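Local coordinates for ESAT-6-like protein EsxG (Mycobacterium smegmatis, PDB 3Q4H) that is a small secreted helical protein of the WXG100 family, CFP-10 subfamily, that probably pairs with an ESAT-6-like partner for export by a type VII secretion system, at residues Ile9-Ala17 with Ser82-Ala90. Residues are numbered along the deposited sequence; the frame is centred on the assembly and turned at random.
Sequences IPQLIASEA and SSYVAQDAA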
# COMPACT_ATOMS: atom_id res chain seq x y z
N ILE A 9 11.62 16.23 -0.86
CA ILE A 9 10.20 15.99 -1.14
C ILE A 9 9.93 14.57 -1.69
O ILE A 9 9.08 13.85 -1.16
CB ILE A 9 9.61 17.09 -2.07
CG1 ILE A 9 9.53 18.43 -1.34
CG2 ILE A 9 8.23 16.70 -2.58
CD1 ILE A 9 8.53 18.46 -0.18
N PRO A 10 10.65 14.17 -2.76
CA PRO A 10 10.55 12.78 -3.21
C PRO A 10 10.84 11.73 -2.14
O PRO A 10 10.21 10.67 -2.15
CB PRO A 10 11.62 12.71 -4.30
CG PRO A 10 11.67 14.06 -4.85
CD PRO A 10 11.37 15.00 -3.74
N GLN A 11 11.77 12.02 -1.23
CA GLN A 11 12.06 11.09 -0.14
C GLN A 11 10.87 10.97 0.80
O GLN A 11 10.51 9.86 1.19
CB GLN A 11 13.31 11.54 0.62
CG GLN A 11 14.57 11.44 -0.21
CD GLN A 11 15.83 11.85 0.53
OE1 GLN A 11 16.71 12.49 -0.03
NE2 GLN A 11 15.92 11.47 1.80
N LEU A 12 10.26 12.10 1.13
CA LEU A 12 9.08 12.12 1.99
C LEU A 12 7.92 11.36 1.37
O LEU A 12 7.35 10.47 2.01
CB LEU A 12 8.66 13.57 2.26
CG LEU A 12 7.49 13.80 3.21
CD1 LEU A 12 7.74 13.19 4.60
CD2 LEU A 12 7.18 15.30 3.33
N ILE A 13 7.58 11.71 0.13
CA ILE A 13 6.54 11.04 -0.65
C ILE A 13 6.77 9.54 -0.67
O ILE A 13 5.84 8.76 -0.47
CB ILE A 13 6.52 11.54 -2.11
CG1 ILE A 13 6.03 12.99 -2.19
CG2 ILE A 13 5.65 10.64 -2.99
CD1 ILE A 13 6.35 13.65 -3.50
N ALA A 14 8.01 9.14 -0.92
CA ALA A 14 8.36 7.73 -0.98
C ALA A 14 8.14 7.12 0.40
O ALA A 14 7.42 6.14 0.53
CB ALA A 14 9.79 7.55 -1.44
N SER A 15 8.72 7.73 1.43
CA SER A 15 8.60 7.21 2.79
C SER A 15 7.15 7.01 3.21
O SER A 15 6.82 6.04 3.86
CB SER A 15 9.29 8.14 3.80
OG SER A 15 10.70 8.05 3.69
N GLU A 16 6.29 7.95 2.83
CA GLU A 16 4.90 7.91 3.24
C GLU A 16 4.15 6.87 2.43
O GLU A 16 3.34 6.12 2.99
CB GLU A 16 4.26 9.29 3.10
CG GLU A 16 4.73 10.27 4.18
CD GLU A 16 4.14 11.67 4.04
OE1 GLU A 16 3.51 11.96 3.00
OE2 GLU A 16 4.31 12.47 4.96
N ALA A 17 4.43 6.79 1.13
CA ALA A 17 3.75 5.81 0.28
C ALA A 17 4.05 4.40 0.79
O ALA A 17 3.14 3.57 0.92
CB ALA A 17 4.15 5.97 -1.19
N SER A 82 1.06 11.19 1.35
CA SER A 82 1.98 11.18 0.21
C SER A 82 1.33 11.75 -1.06
O SER A 82 1.97 12.53 -1.78
CB SER A 82 2.46 9.76 -0.07
OG SER A 82 1.38 8.97 -0.55
N SER A 83 0.08 11.36 -1.31
CA SER A 83 -0.68 11.92 -2.43
C SER A 83 -0.73 13.44 -2.38
O SER A 83 -0.43 14.11 -3.38
CB SER A 83 -2.10 11.37 -2.44
OG SER A 83 -2.79 11.84 -3.59
N TYR A 84 -1.11 13.99 -1.22
CA TYR A 84 -1.21 15.44 -1.03
C TYR A 84 0.12 16.15 -1.28
O TYR A 84 0.16 17.19 -1.94
CB TYR A 84 -1.72 15.79 0.38
CG TYR A 84 -1.88 17.28 0.63
CD1 TYR A 84 -3.13 17.90 0.54
CD2 TYR A 84 -0.78 18.09 0.95
CE1 TYR A 84 -3.28 19.28 0.76
CE2 TYR A 84 -0.91 19.46 1.16
CZ TYR A 84 -2.16 20.05 1.07
OH TYR A 84 -2.30 21.40 1.28
N VAL A 85 1.21 15.60 -0.76
CA VAL A 85 2.54 16.17 -1.00
C VAL A 85 2.91 16.13 -2.48
O VAL A 85 3.50 17.08 -2.99
CB VAL A 85 3.64 15.43 -0.22
CG1 VAL A 85 5.03 15.94 -0.65
CG2 VAL A 85 3.44 15.59 1.28
N ALA A 86 2.57 15.02 -3.14
CA ALA A 86 2.84 14.85 -4.57
C ALA A 86 2.05 15.85 -5.41
O ALA A 86 2.61 16.54 -6.27
CB ALA A 86 2.51 13.43 -5.01
N GLN A 87 0.75 15.93 -5.15
CA GLN A 87 -0.13 16.83 -5.89
C GLN A 87 0.18 18.30 -5.57
O GLN A 87 0.19 19.14 -6.47
CB GLN A 87 -1.60 16.48 -5.65
CG GLN A 87 -1.96 15.11 -6.21
CD GLN A 87 -3.40 14.68 -5.93
OE1 GLN A 87 -4.34 15.20 -6.52
NE2 GLN A 87 -3.56 13.69 -5.05
N ASP A 88 0.46 18.60 -4.29
CA ASP A 88 0.86 19.95 -3.85
C ASP A 88 2.18 20.38 -4.47
O ASP A 88 2.36 21.55 -4.81
CB ASP A 88 0.98 20.01 -2.33
CG ASP A 88 1.32 21.40 -1.82
OD1 ASP A 88 0.38 22.18 -1.55
OD2 ASP A 88 2.52 21.72 -1.69
N ALA A 89 3.12 19.44 -4.60
CA ALA A 89 4.40 19.72 -5.26
C ALA A 89 4.22 20.07 -6.74
O ALA A 89 4.97 20.89 -7.28
CB ALA A 89 5.34 18.54 -5.11
N ALA A 90 3.23 19.45 -7.39
CA ALA A 90 2.97 19.68 -8.81
C ALA A 90 2.32 21.04 -9.09
O ALA A 90 2.62 21.68 -10.09
CB ALA A 90 2.09 18.56 -9.37
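Val-85 fits as a knob into a hole made by Ile-9, Leu-12, Ile-13 and Glu-16 on the facing helix. CG1 of Val-85, anti to the backbone N (chi1 173°), lies 3.5 Å from CG1 of Ile-13 and 3.8 Å from CG2 of Ile-9, while CG2 faces CD2 of Leu-12 and the carboxylate end of Glu-16. Ile-13 continues past the valine, its CD1 coming to 4.1 Å from CB of Ala-86, and Ile-9 CG2 also meets the methyl of Ala-89.

At the level of Ser-82 and Ile-13, whose CA atoms are the nearest across the pair, Ser-82 puts its CB 3.5 Å from the carbonyl O of Ile-13 and 3.7 Å from CB of Glu-16, with Ala-17 alongside. The hydroxyl of Ser-82 is hydrogen-bonded to Asp-79 O, one turn back in its own helix. No hydrogen bond crosses between the two segments; the contact is mainly side-chain packing.

The segments run nearly antiparallel: their axes approach to 8.9 Å, with 153° between their directions. Helix 79-94, following the long hairpin of helices 8-38 and 47-77, packs against the start of helix 8-38; a second copy of the protein packs on Ala-17 and Ser-82, and another protein's chain on Leu-12 and Glu-16.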